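Local coordinates for protein putative short-chain dehydrogenase/reductase (Burkholderia xenovorans, PDB 5IZ4) that probably works as an NAD(P)-dependent oxidoreductase of the short-chain dehydrogenase/reductase family, perhaps reducing 3-oxoacyl groups, and binds ADP in its nucleotide pocket, at residues 76-81 with 132-137; 67-72 with 85-90; 151-156 with 193-198; 104-109 with 118-123; 232-237 with 262-267. All blocks are in the same frame, centred on the assembly; numbering follows the deposited sequence. Where two conformers were deposited one is given.

Interaction 1: 76-81 with 132-137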
# COMPACT_ATOMS: atom_id res chain seq x y z
N GLY A 76 4.84 -29.52 -0.70
CA GLY A 76 4.00 -29.56 -1.88
C GLY A 76 3.07 -30.76 -1.93
O GLY A 76 2.11 -30.77 -2.71
N LYS A 77 3.35 -31.79 -1.12
CA LYS A 77 2.50 -32.97 -1.06
C LYS A 77 1.60 -32.85 0.16
O LYS A 77 2.09 -32.83 1.30
CB LYS A 77 3.35 -34.25 -0.99
CG LYS A 77 4.22 -34.47 -2.20
CD LYS A 77 4.89 -35.83 -2.16
CE LYS A 77 5.56 -36.14 -3.48
NZ LYS A 77 6.16 -37.49 -3.43
N ASP A 78 0.29 -32.80 -0.06
CA ASP A 78 -0.62 -32.60 1.06
C ASP A 78 -0.48 -33.70 2.11
O ASP A 78 -0.59 -33.44 3.31
CB ASP A 78 -2.06 -32.53 0.58
CG ASP A 78 -3.00 -32.11 1.68
OD1 ASP A 78 -2.84 -30.96 2.14
OD2 ASP A 78 -3.87 -32.90 2.09
N ALA A 79 -0.25 -34.95 1.67
CA ALA A 79 -0.13 -36.05 2.63
C ALA A 79 1.07 -35.85 3.54
O ALA A 79 1.04 -36.25 4.71
CB ALA A 79 -0.03 -37.39 1.90
N ASP A 80 2.15 -35.28 3.00
CA ASP A 80 3.34 -35.02 3.82
C ASP A 80 3.03 -34.01 4.91
O ASP A 80 3.51 -34.14 6.04
CB ASP A 80 4.50 -34.53 2.95
CG ASP A 80 5.22 -35.67 2.23
OD1 ASP A 80 4.64 -36.76 2.08
OD2 ASP A 80 6.38 -35.46 1.80
N CYS A 81 2.22 -32.99 4.59
CA CYS A 81 1.83 -32.00 5.59
C CYS A 81 0.97 -32.63 6.67
O CYS A 81 1.19 -32.39 7.86
CB CYS A 81 1.09 -30.84 4.92
SG CYS A 81 2.03 -29.92 3.70
N LEU A 132 2.72 -23.93 1.33
CA LEU A 132 2.50 -23.11 2.51
C LEU A 132 1.05 -23.20 2.97
O LEU A 132 0.77 -23.35 4.16
CB LEU A 132 2.92 -21.68 2.20
CG LEU A 132 2.80 -20.61 3.30
CD1 LEU A 132 3.91 -19.56 3.14
CD2 LEU A 132 1.43 -19.97 3.26
N TYR A 133 0.11 -23.12 2.02
CA TYR A 133 -1.30 -23.30 2.36
C TYR A 133 -1.57 -24.68 2.94
O TYR A 133 -2.31 -24.82 3.93
CB TYR A 133 -2.16 -23.08 1.12
CG TYR A 133 -3.62 -23.38 1.38
CD1 TYR A 133 -4.16 -24.62 1.06
CD2 TYR A 133 -4.45 -22.42 1.96
CE1 TYR A 133 -5.49 -24.91 1.32
CE2 TYR A 133 -5.78 -22.69 2.22
CZ TYR A 133 -6.30 -23.95 1.89
OH TYR A 133 -7.62 -24.22 2.15
N GLN A 134 -1.02 -25.73 2.32
CA GLN A 134 -1.32 -27.09 2.77
C GLN A 134 -0.80 -27.33 4.18
O GLN A 134 -1.46 -28.00 4.99
CB GLN A 134 -0.75 -28.11 1.78
CG GLN A 134 -1.55 -28.13 0.46
CD GLN A 134 -1.05 -29.17 -0.55
OE1 GLN A 134 -1.83 -29.65 -1.37
NE2 GLN A 134 0.25 -29.48 -0.51
N MET A 135 0.38 -26.79 4.50
CA MET A 135 0.92 -26.93 5.85
C MET A 135 0.05 -26.19 6.85
O MET A 135 -0.28 -26.72 7.92
CB MET A 135 2.36 -26.41 5.88
CG MET A 135 3.12 -26.82 7.12
SD MET A 135 3.35 -28.62 7.16
CE MET A 135 3.54 -28.85 8.93
N THR A 136 -0.33 -24.96 6.52
CA THR A 136 -1.18 -24.17 7.40
C THR A 136 -2.51 -24.87 7.64
O THR A 136 -2.95 -25.02 8.79
CB THR A 136 -1.40 -22.78 6.81
OG1 THR A 136 -0.14 -22.12 6.62
CG2 THR A 136 -2.24 -21.95 7.76
N ARG A 137 -3.16 -25.32 6.56
CA ARG A 137 -4.43 -26.04 6.68
C ARG A 137 -4.30 -27.26 7.57
O ARG A 137 -5.18 -27.54 8.39
CB ARG A 137 -4.94 -26.46 5.30
CG ARG A 137 -6.18 -27.36 5.37
CD ARG A 137 -6.78 -27.69 3.98
NE ARG A 137 -5.85 -28.46 3.14
CZ ARG A 137 -6.04 -28.68 1.84
NH1 ARG A 137 -7.12 -28.22 1.23
NH2 ARG A 137 -5.14 -29.38 1.15
O HOH W 1 -3.53 -29.78 4.45
O HOH W 2 -0.91 -32.66 -2.69
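Two helices on one face of a Rossmann-fold sheet meet, Asp78 and Cys81 in the first turn of helix 78-92 against Gln134, Met135 and Arg137 of helix 118-146. The Gln134 side chain, extended beyond CG, reaches the loop before helix 78-92, where NE2 donates to Gly76 O at 3.2 Å from above the carbonyl plane; Arg126 also bonds that oxygen. The Gln134 amide crosses the Asp78 side chain at a slant, the amide and carboxylate planes 55° apart, with Gln134 OE1 3.5 Å from Asp78 CB. A chi1 of -171° sets Asp78 CG anti to the backbone N, and OD1 takes Arg137 NH2 in a 3.0 Å salt bridge, in the guanidinium plane but above the carboxylate plane. Water 1 donates to Asp78 OD1 and Gln134 O and accepts from Arg137 NE. Arg137 NH1 bonds Ile116 O and Phe113 O of the second subunit. Next to this polar cluster Cys81 SG sits 3.8 Å from Gln134 CB, and Cys81 CB 3.9 Å from Met135 SD. Asp74 and Val75, just before Gly76, bind ADP, probably on its adenine side, so the contact packs the helix after a nucleotide-binding loop of the short-chain dehydrogenase Rossmann fold.

Interaction 2: 67-72 with 85-90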
# COMPACT_ATOMS: atom_id res chain seq x y z
N GLN A 67 12.91 -29.39 24.04
CA GLN A 67 12.48 -30.65 23.47
C GLN A 67 12.33 -30.51 21.96
O GLN A 67 11.90 -29.46 21.46
CB GLN A 67 11.16 -31.10 24.08
CG GLN A 67 11.24 -31.44 25.55
CD GLN A 67 9.88 -31.79 26.11
OE1 GLN A 67 9.32 -32.84 25.79
NE2 GLN A 67 9.33 -30.90 26.92
N THR A 68 12.67 -31.57 21.23
CA THR A 68 12.73 -31.50 19.78
C THR A 68 12.12 -32.75 19.16
O THR A 68 12.01 -33.81 19.80
CB THR A 68 14.17 -31.38 19.27
OG1 THR A 68 14.93 -32.52 19.71
CG2 THR A 68 14.83 -30.11 19.77
N LEU A 69 11.73 -32.61 17.90
CA LEU A 69 11.52 -33.75 17.02
C LEU A 69 11.81 -33.26 15.60
O LEU A 69 11.63 -32.09 15.30
CB LEU A 69 10.11 -34.34 17.13
CG LEU A 69 8.84 -33.67 16.59
CD1 LEU A 69 8.71 -33.80 15.07
CD2 LEU A 69 7.64 -34.32 17.26
N ILE A 70 12.28 -34.16 14.75
CA ILE A 70 12.50 -33.84 13.34
C ILE A 70 11.46 -34.59 12.53
O ILE A 70 11.25 -35.79 12.73
CB ILE A 70 13.91 -34.23 12.87
CG1 ILE A 70 14.98 -33.47 13.66
CG2 ILE A 70 14.07 -33.96 11.38
CD1 ILE A 70 16.39 -33.80 13.21
N PHE A 71 10.81 -33.88 11.60
CA PHE A 71 9.95 -34.55 10.65
C PHE A 71 10.41 -34.25 9.23
O PHE A 71 10.93 -33.17 8.94
CB PHE A 71 8.47 -34.15 10.84
CG PHE A 71 8.17 -32.69 10.58
CD1 PHE A 71 7.85 -32.25 9.30
CD2 PHE A 71 8.17 -31.77 11.62
CE1 PHE A 71 7.56 -30.91 9.06
CE2 PHE A 71 7.88 -30.43 11.38
CZ PHE A 71 7.57 -30.00 10.10
N ASP A 72 10.24 -35.23 8.35
CA ASP A 72 10.42 -35.01 6.92
C ASP A 72 9.08 -34.61 6.32
O ASP A 72 8.04 -35.18 6.67
CB ASP A 72 10.94 -36.25 6.20
CG ASP A 72 12.36 -36.61 6.57
OD1 ASP A 72 13.00 -35.89 7.34
OD2 ASP A 72 12.84 -37.64 6.05
N VAL A 85 1.93 -33.08 10.79
CA VAL A 85 1.11 -32.62 11.90
C VAL A 85 0.70 -33.79 12.78
O VAL A 85 0.64 -33.66 14.01
CB VAL A 85 -0.10 -31.82 11.37
CG1 VAL A 85 -1.12 -31.60 12.47
CG2 VAL A 85 0.37 -30.49 10.80
N ASP A 86 0.43 -34.96 12.18
CA ASP A 86 0.11 -36.13 12.99
C ASP A 86 1.27 -36.50 13.91
O ASP A 86 1.05 -36.90 15.06
CB ASP A 86 -0.21 -37.32 12.08
CG ASP A 86 -1.60 -37.24 11.49
OD1 ASP A 86 -2.40 -36.40 11.96
OD2 ASP A 86 -1.89 -38.03 10.56
N MET A 87 2.51 -36.39 13.41
CA MET A 87 3.66 -36.70 14.25
C MET A 87 3.77 -35.74 15.42
O MET A 87 4.04 -36.16 16.55
CB MET A 87 4.94 -36.69 13.40
CG MET A 87 6.22 -37.04 14.17
SD MET A 87 7.73 -36.93 13.17
CE MET A 87 7.25 -37.91 11.75
N VAL A 88 3.56 -34.45 15.17
CA VAL A 88 3.59 -33.45 16.23
C VAL A 88 2.45 -33.67 17.21
O VAL A 88 2.64 -33.58 18.43
CB VAL A 88 3.53 -32.04 15.60
CG1 VAL A 88 3.52 -30.96 16.69
CG2 VAL A 88 4.70 -31.85 14.65
N ALA A 89 1.25 -33.96 16.70
CA ALA A 89 0.11 -34.21 17.57
C ALA A 89 0.37 -35.39 18.49
O ALA A 89 0.05 -35.34 19.69
CB ALA A 89 -1.15 -34.46 16.74
N SER A 90 0.95 -36.47 17.96
CA SER A 90 1.20 -37.65 18.78
C SER A 90 2.19 -37.37 19.89
O SER A 90 2.06 -37.93 20.99
CB SER A 90 1.71 -38.80 17.91
OG SER A 90 0.86 -39.02 16.81
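Met87 lies across from Leu69 and Phe71, its thioether meeting the strand between their side chains. CG stands anti to the backbone N (chi1 -178°) and the chain runs straight on to SD, which comes to lie 3.7 Å from Phe71 CB and 3.8 Å from Leu69 CD1. The sulfur is also 3.7 Å from the backbone oxygen Ile70 O. A bend at chi3 (-51°) then keeps Met87 CE near Phe71 CB, at 4.1 Å. Two conformers of Met87 were deposited, and these distances belong to one of them. Leu69 and Met87 lie flank to flank, pointing opposite ways. Strand 68-72, the outermost strand of the parallel Rossmann sheet on this side, and helix 78-92, which follows it in the chain, run nearly antiparallel at 160°, their axes 9.3 Å apart, as expected for the helical leg of a beta-alpha-beta crossover. Phe71 touches the helix segment through CB, while its ring leads away to rest on Val18 and Ala84. The other methyl of Leu69, CD2, lies 4.1 Å from the backbone oxygen Met87 O. Val88 CG2 lies 4.5 Å from Leu69 CD1, and Val88 packs on Ala42 of the adjacent strand 40-45 and on Val16 and Val18 of strand 16-20 beyond it.

Interaction 3: 151-156 with 193-198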
# COMPACT_ATOMS: atom_id res chain seq x y z
N ARG A 151 -5.63 -15.79 24.57
CA ARG A 151 -4.43 -15.71 23.74
C ARG A 151 -4.61 -16.52 22.47
O ARG A 151 -4.93 -17.71 22.53
CB ARG A 151 -3.22 -16.22 24.52
CG ARG A 151 -1.92 -16.13 23.77
CD ARG A 151 -0.78 -16.71 24.58
NE ARG A 151 0.44 -16.82 23.79
CZ ARG A 151 0.70 -17.82 22.94
NH1 ARG A 151 -0.18 -18.79 22.76
NH2 ARG A 151 1.84 -17.83 22.26
N SER A 152 -4.38 -15.88 21.33
CA SER A 152 -4.46 -16.52 20.02
C SER A 152 -3.12 -17.16 19.67
O SER A 152 -2.06 -16.75 20.14
CB SER A 152 -4.83 -15.50 18.95
OG SER A 152 -3.93 -14.40 19.01
N THR A 153 -3.18 -18.18 18.81
CA THR A 153 -1.97 -18.79 18.29
C THR A 153 -1.53 -18.06 17.02
O THR A 153 -2.15 -17.08 16.59
CB THR A 153 -2.21 -20.28 18.06
OG1 THR A 153 -3.40 -20.45 17.28
CG2 THR A 153 -2.38 -21.00 19.40
N SER A 154 -0.44 -18.52 16.41
CA SER A 154 0.28 -17.69 15.45
C SER A 154 0.75 -18.49 14.25
O SER A 154 1.40 -19.53 14.41
CB SER A 154 1.49 -17.03 16.13
OG SER A 154 2.26 -16.31 15.19
N VAL A 155 0.47 -17.99 13.05
CA VAL A 155 1.07 -18.48 11.81
C VAL A 155 1.92 -17.36 11.23
O VAL A 155 1.45 -16.23 11.06
CB VAL A 155 -0.01 -18.94 10.80
CG1 VAL A 155 0.61 -19.37 9.46
CG2 VAL A 155 -0.83 -20.09 11.40
N VAL A 156 3.18 -17.67 10.90
CA VAL A 156 4.09 -16.70 10.31
C VAL A 156 4.56 -17.25 8.97
O VAL A 156 5.17 -18.33 8.91
CB VAL A 156 5.29 -16.39 11.22
CG1 VAL A 156 6.29 -15.45 10.52
CG2 VAL A 156 4.83 -15.81 12.56
N PRO A 193 -10.97 -15.33 15.32
CA PRO A 193 -10.05 -14.62 16.23
C PRO A 193 -9.01 -15.51 16.89
O PRO A 193 -8.16 -14.98 17.60
CB PRO A 193 -11.01 -14.06 17.28
CG PRO A 193 -12.05 -15.10 17.39
CD PRO A 193 -12.24 -15.65 15.99
N HIS A 194 -9.08 -16.83 16.65
CA HIS A 194 -8.28 -17.78 17.41
C HIS A 194 -6.84 -17.87 16.91
O HIS A 194 -5.95 -18.21 17.69
CB HIS A 194 -8.92 -19.16 17.37
CG HIS A 194 -10.35 -19.15 17.80
ND1 HIS A 194 -11.40 -19.23 16.91
CD2 HIS A 194 -10.91 -19.03 19.03
CE1 HIS A 194 -12.54 -19.19 17.56
NE2 HIS A 194 -12.27 -19.07 18.85
N ILE A 195 -6.61 -17.58 15.64
CA ILE A 195 -5.28 -17.69 15.03
C ILE A 195 -4.98 -16.39 14.31
O ILE A 195 -5.81 -15.90 13.54
CB ILE A 195 -5.20 -18.88 14.04
CG1 ILE A 195 -5.65 -20.18 14.70
CG2 ILE A 195 -3.78 -19.00 13.50
CD1 ILE A 195 -5.95 -21.32 13.69
N ARG A 196 -3.79 -15.84 14.55
CA ARG A 196 -3.29 -14.69 13.81
C ARG A 196 -2.37 -15.18 12.70
O ARG A 196 -1.63 -16.15 12.88
CB ARG A 196 -2.54 -13.73 14.73
CG ARG A 196 -3.43 -13.11 15.81
CD ARG A 196 -2.62 -12.24 16.76
NE ARG A 196 -1.73 -13.05 17.59
CZ ARG A 196 -0.41 -13.12 17.41
NH1 ARG A 196 0.17 -12.44 16.42
NH2 ARG A 196 0.32 -13.88 18.20
N VAL A 197 -2.42 -14.52 11.55
CA VAL A 197 -1.62 -14.92 10.40
C VAL A 197 -0.93 -13.68 9.85
O VAL A 197 -1.60 -12.70 9.50
CB VAL A 197 -2.46 -15.59 9.30
CG1 VAL A 197 -1.54 -16.19 8.20
CG2 VAL A 197 -3.37 -16.68 9.88
N ASN A 198 0.40 -13.74 9.75
CA ASN A 198 1.19 -12.61 9.27
C ASN A 198 2.27 -13.14 8.34
O ASN A 198 2.60 -14.32 8.34
CB ASN A 198 1.83 -11.83 10.42
CG ASN A 198 0.79 -11.15 11.30
OD1 ASN A 198 0.15 -10.17 10.88
ND2 ASN A 198 0.62 -11.65 12.52
O HOH W 3 -1.23 -14.02 20.88
O HOH W 4 1.63 -14.35 13.24
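Val155 O is gripped by two donors, Asn198 N at 3.0 Å and water 4 at 2.9 Å; the same water bonds Ser154 OG and accepts from Asn198 ND2. Ser154 OG also bonds Thr249 OG1, and Asn198 OD1 takes Gln258 N. Val155 N in turn gives a 2.8 Å bond to Arg196 O, and Arg196 N an almost straight one to Thr153 O (176°). This alternation is that of neighbouring parallel strands, 153-158 and 195-202, the fifth and sixth of seven across the Rossmann sheet, 195-202 lying next to edge strand 259-262. On one face Val155 CG2 meets Ile195 CG2 at 3.8 Å, and Val155 and Val197 run alongside each other in the same direction, against helices 118-146 and 171-191. On the other face Arg196 bends at chi3 (-68°), and its NE reaches Ser152 OG at 2.9 Å, the oxygen at the edge of the guanidinium plane. Water 3 links Arg196 NH2 to Ser152 O. Arg196 NH1 goes on to Leu248 O and Ile255 O.

Interaction 4: 104-109 with 118-123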
# COMPACT_ATOMS: atom_id res chain seq x y z
N THR A 104 11.40 -22.35 -2.35
CA THR A 104 12.38 -22.64 -3.38
C THR A 104 12.39 -21.52 -4.40
O THR A 104 11.47 -20.70 -4.47
CB THR A 104 12.10 -23.98 -4.08
OG1 THR A 104 13.24 -24.35 -4.87
CG2 THR A 104 10.90 -23.86 -4.99
N THR A 105 13.47 -21.46 -5.17
CA THR A 105 13.58 -20.53 -6.28
C THR A 105 14.69 -21.02 -7.21
O THR A 105 15.31 -22.06 -6.98
CB THR A 105 13.86 -19.10 -5.82
OG1 THR A 105 13.71 -18.21 -6.93
CG2 THR A 105 15.27 -18.97 -5.25
N ARG A 106 14.90 -20.26 -8.27
CA ARG A 106 16.05 -20.40 -9.14
C ARG A 106 16.30 -19.04 -9.77
O ARG A 106 15.34 -18.39 -10.21
CB ARG A 106 15.82 -21.47 -10.22
CG ARG A 106 16.99 -21.66 -11.15
CD ARG A 106 16.99 -23.08 -11.74
NE ARG A 106 15.78 -23.37 -12.50
CZ ARG A 106 15.58 -22.99 -13.76
NH1 ARG A 106 16.51 -22.29 -14.40
NH2 ARG A 106 14.45 -23.31 -14.39
N VAL A 107 17.55 -18.59 -9.78
CA VAL A 107 17.86 -17.27 -10.32
C VAL A 107 17.70 -17.30 -11.83
O VAL A 107 18.38 -18.06 -12.53
CB VAL A 107 19.28 -16.84 -9.93
CG1 VAL A 107 19.61 -15.49 -10.57
CG2 VAL A 107 19.42 -16.74 -8.42
N ILE A 108 16.79 -16.46 -12.34
CA ILE A 108 16.57 -16.24 -13.77
C ILE A 108 16.32 -14.76 -13.96
O ILE A 108 15.36 -14.24 -13.37
CB ILE A 108 15.37 -17.04 -14.30
CG1 ILE A 108 15.47 -18.52 -13.92
CG2 ILE A 108 15.26 -16.87 -15.80
CD1 ILE A 108 14.17 -19.28 -14.18
N PRO A 109 17.11 -14.04 -14.75
CA PRO A 109 16.86 -12.60 -14.93
C PRO A 109 15.44 -12.33 -15.41
O PRO A 109 14.91 -13.04 -16.27
CB PRO A 109 17.89 -12.19 -15.99
CG PRO A 109 19.01 -13.20 -15.82
CD PRO A 109 18.31 -14.49 -15.47
N ASP A 118 6.55 -22.32 -17.99
CA ASP A 118 5.45 -22.66 -17.08
C ASP A 118 5.89 -23.68 -16.04
O ASP A 118 5.46 -23.61 -14.88
CB ASP A 118 4.22 -23.14 -17.87
CG ASP A 118 4.51 -24.31 -18.83
OD1 ASP A 118 5.68 -24.63 -19.14
OD2 ASP A 118 3.52 -24.90 -19.31
N PHE A 119 6.76 -24.63 -16.43
CA PHE A 119 7.27 -25.61 -15.47
C PHE A 119 7.85 -24.94 -14.23
O PHE A 119 7.59 -25.38 -13.11
CB PHE A 119 8.35 -26.48 -16.12
CG PHE A 119 7.80 -27.47 -17.12
CD1 PHE A 119 7.14 -28.60 -16.68
CD2 PHE A 119 7.92 -27.24 -18.48
CE1 PHE A 119 6.62 -29.52 -17.59
CE2 PHE A 119 7.41 -28.16 -19.40
CZ PHE A 119 6.76 -29.30 -18.95
N GLU A 120 8.63 -23.88 -14.43
CA GLU A 120 9.28 -23.22 -13.31
C GLU A 120 8.29 -22.39 -12.50
O GLU A 120 8.36 -22.37 -11.26
CB GLU A 120 10.44 -22.36 -13.81
CG GLU A 120 11.17 -21.57 -12.73
CD GLU A 120 11.93 -22.45 -11.74
OE1 GLU A 120 12.08 -23.69 -11.99
OE2 GLU A 120 12.37 -21.90 -10.71
N PHE A 121 7.33 -21.74 -13.17
CA PHE A 121 6.29 -21.04 -12.42
C PHE A 121 5.57 -22.00 -11.49
O PHE A 121 5.35 -21.70 -10.31
CB PHE A 121 5.27 -20.38 -13.37
CG PHE A 121 5.69 -19.03 -13.91
CD1 PHE A 121 6.34 -18.92 -15.14
CD2 PHE A 121 5.40 -17.86 -13.21
CE1 PHE A 121 6.70 -17.69 -15.65
CE2 PHE A 121 5.76 -16.61 -13.73
CZ PHE A 121 6.41 -16.53 -14.95
N GLU A 122 5.21 -23.19 -12.01
CA GLU A 122 4.52 -24.17 -11.17
C GLU A 122 5.45 -24.76 -10.11
O GLU A 122 5.01 -25.00 -8.98
CB GLU A 122 3.93 -25.30 -12.02
CG GLU A 122 2.82 -24.84 -12.96
CD GLU A 122 1.87 -25.95 -13.37
OE1 GLU A 122 2.33 -27.09 -13.57
OE2 GLU A 122 0.65 -25.66 -13.51
N ARG A 123 6.73 -24.99 -10.44
CA ARG A 123 7.64 -25.59 -9.47
C ARG A 123 7.78 -24.71 -8.25
O ARG A 123 7.75 -25.18 -7.11
CB ARG A 123 9.01 -25.83 -10.11
CG ARG A 123 9.97 -26.66 -9.24
CD ARG A 123 11.39 -26.63 -9.79
NE ARG A 123 11.98 -25.31 -9.63
CZ ARG A 123 12.55 -24.88 -8.50
NH1 ARG A 123 12.62 -25.68 -7.44
NH2 ARG A 123 13.05 -23.64 -8.44
O HOH W 5 12.68 -19.32 -10.55
O HOH W 6 14.71 -25.44 -11.60
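The flat guanidinium of Arg123 takes its partners at its edge, with Thr104 OG1, Thr105 O and the Glu120 carboxylate all near its plane, whereas that of Arg106 has Ile108 CD1 over one face, 3.6 Å above the plane and offset toward the rim. Arg106, Glu120 and Arg123 form a salt-bridge network that fastens the loop after strand 97-100, which in this Rossmann fold passes beside the bound ADP, to the first turns of helix 118-146. Within the helix Arg123 grips Glu120 side-on: NE meets OE1 and NH2 meets OE2, both at 2.9 Å and both on the syn side of the carboxylate. The chi3 bend of Arg123 (70°) swings NE back to Glu120 OE1, and NH1 bonds Thr104 OG1 at 3.0 Å. NH2 also lies 3.1 Å from Thr105 O. From the loop, Arg106 crosses Glu120 obliquely, the two planes 70° apart; its NH2 makes only a weak, 3.4 Å salt bridge to Glu120 OE1. Water 5 reinforces this long link by donating to both Arg106 O and Glu120 OE2. One carboxylate therefore serves two arginines, which would be expected to keep it charged. Thr104 N is held by Asn128 OD1 farther along the helix. On the apolar side, Ile108 and Glu120 pass one another head to tail, with Ile108 CD1 4.0 Å from Glu120 CG.

Interaction 5: 232-237 with 262-267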
# COMPACT_ATOMS: atom_id res chain seq x y z
N LEU A 232 20.46 1.28 4.88
CA LEU A 232 21.04 0.96 6.18
C LEU A 232 22.45 0.37 6.07
O LEU A 232 23.05 0.06 7.11
CB LEU A 232 20.12 0.00 6.95
CG LEU A 232 18.78 0.66 7.36
CD1 LEU A 232 18.00 -0.23 8.32
CD2 LEU A 232 19.02 2.06 7.96
N LYS A 233 22.98 0.22 4.85
CA LYS A 233 24.38 -0.13 4.63
C LYS A 233 24.75 -1.43 5.34
O LYS A 233 25.80 -1.55 5.98
CB LYS A 233 25.30 1.02 5.05
CG LYS A 233 25.22 2.20 4.10
CD LYS A 233 25.79 1.81 2.74
CE LYS A 233 25.71 2.96 1.74
NZ LYS A 233 24.30 3.21 1.32
N ARG A 234 23.89 -2.43 5.18
CA ARG A 234 24.07 -3.73 5.82
C ARG A 234 23.20 -4.74 5.09
O ARG A 234 22.31 -4.37 4.30
CB ARG A 234 23.69 -3.70 7.30
CG ARG A 234 22.19 -3.49 7.51
CD ARG A 234 21.81 -3.25 8.97
NE ARG A 234 22.16 -4.38 9.84
CZ ARG A 234 21.40 -5.46 10.02
NH1 ARG A 234 20.25 -5.60 9.37
NH2 ARG A 234 21.81 -6.43 10.83
N VAL A 235 23.44 -6.02 5.38
CA VAL A 235 22.52 -7.09 5.02
C VAL A 235 21.99 -7.72 6.31
O VAL A 235 22.56 -7.56 7.39
CB VAL A 235 23.18 -8.15 4.13
CG1 VAL A 235 23.71 -7.50 2.88
CG2 VAL A 235 24.32 -8.84 4.89
N SER A 236 20.88 -8.45 6.18
CA SER A 236 20.32 -9.16 7.33
C SER A 236 20.97 -10.52 7.49
O SER A 236 21.40 -11.15 6.51
CB SER A 236 18.81 -9.34 7.18
OG SER A 236 18.13 -8.11 7.28
N ARG A 237 21.04 -10.99 8.72
CA ARG A 237 21.37 -12.37 8.99
C ARG A 237 20.10 -13.11 9.41
O ARG A 237 19.13 -12.49 9.84
CB ARG A 237 22.45 -12.48 10.07
CG ARG A 237 23.82 -12.08 9.52
CD ARG A 237 24.89 -11.98 10.58
NE ARG A 237 25.57 -13.25 10.82
CZ ARG A 237 26.58 -13.71 10.09
NH1 ARG A 237 27.02 -13.01 9.05
NH2 ARG A 237 27.14 -14.87 10.38
N ALA A 262 11.39 -6.22 6.35
CA ALA A 262 12.65 -6.06 7.07
C ALA A 262 13.72 -6.17 5.99
O ALA A 262 14.23 -7.27 5.71
CB ALA A 262 12.81 -7.10 8.17
N GLU A 263 14.04 -5.04 5.35
CA GLU A 263 14.81 -5.07 4.11
C GLU A 263 15.88 -4.00 4.07
O GLU A 263 16.34 -3.64 2.98
CB GLU A 263 13.89 -4.92 2.89
CG GLU A 263 12.67 -4.00 3.06
CD GLU A 263 13.02 -2.58 3.51
OE1 GLU A 263 13.51 -2.40 4.65
OE2 GLU A 263 12.79 -1.63 2.73
N ASN A 264 16.27 -3.47 5.23
CA ASN A 264 17.42 -2.57 5.34
C ASN A 264 17.22 -1.28 4.54
O ASN A 264 18.19 -0.66 4.10
CB ASN A 264 18.70 -3.30 4.94
CG ASN A 264 19.01 -4.43 5.89
OD1 ASN A 264 19.23 -4.20 7.07
ND2 ASN A 264 18.95 -5.67 5.39
N GLY A 265 15.97 -0.88 4.36
CA GLY A 265 15.66 0.38 3.70
C GLY A 265 15.52 0.32 2.19
O GLY A 265 15.30 1.36 1.57
N LEU A 266 15.63 -0.86 1.58
CA LEU A 266 15.61 -0.91 0.12
C LEU A 266 14.34 -0.30 -0.47
O LEU A 266 14.38 0.28 -1.56
CB LEU A 266 15.77 -2.36 -0.37
CG LEU A 266 17.19 -2.92 -0.30
CD1 LEU A 266 17.20 -4.42 -0.59
CD2 LEU A 266 18.12 -2.19 -1.26
N LEU A 267 13.21 -0.40 0.24
CA LEU A 267 11.97 0.19 -0.26
C LEU A 267 12.05 1.71 -0.34
O LEU A 267 11.27 2.31 -1.09
CB LEU A 267 10.78 -0.22 0.62
CG LEU A 267 10.32 -1.68 0.51
CD1 LEU A 267 9.43 -2.02 1.69
CD2 LEU A 267 9.58 -1.90 -0.81
O HOH W 7 16.94 -8.15 4.60
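Torsions bring Asn264 and Arg234 together: Asn264 CG stands anti to the carbonyl carbon (chi1 -64°), while Arg234 CG sits between the backbone N and the carbonyl carbon (chi1 68°) and its chain bends at chi3, so NE turns back and the guanidinium presents its edge to Asn264 OD1. Arg234 NH1 donates to Asn264 OD1 at 2.9 Å, in the amide plane on a lone pair, though the two planes stand 53° apart. The same oxygen lies close to the aliphatic part of the arginine, 3.1 Å from Arg234 CG. On its other branch, Asn264 ND2 is 3.2 Å from Ser236 OG, and water 7 joins that hydroxyl to Ala262 O. The backbone takes part as well, Leu232 N bonding Asn264 O at 3.1 Å, while Leu232 CD1 packs 3.8 Å from Asn264 CA. Asn264 and Gly265 are the middle residues of a type I' turn after the edge strand 259-262, and Glu263 braces that turn through OE1 to Gly265 N and OE2 to Leu267 N. Arg234 NH2 and Ser236 OG both go on to Glu240 of helix 238-250, and Pro253 and Ala254 of the third subunit pack against this loop pair. A neutral amide thus takes NH1 of an arginine whose NH2 is met by Glu240, so the loops are linked by directed hydrogen bonds and not by a salt bridge.

Overall arrangement
Interactions 1, 2 and 3 are buried parts of the Rossmann core, while interaction 4 is only partly buried and interaction 5 joins two buried loops. Interactions 1 and 2 share helix 78-92 and touch through Met135 CE and Val85 CG2, 4.0 Å apart; interaction 1 also meets interaction 3, Thr136 packing on Val155. Helix 118-146 serves both interactions 1 and 4, and each of these reaches the second subunit, whereas interactions 3 and 5 touch the third. Interaction 2 has no hydrogen bond across its segments and is mainly apolar, and interaction 3 is mainly backbone pairing; salt bridges across the segments occur in interactions 1 and 4, while interactions 3 and 5 use an arginine against a neutral partner.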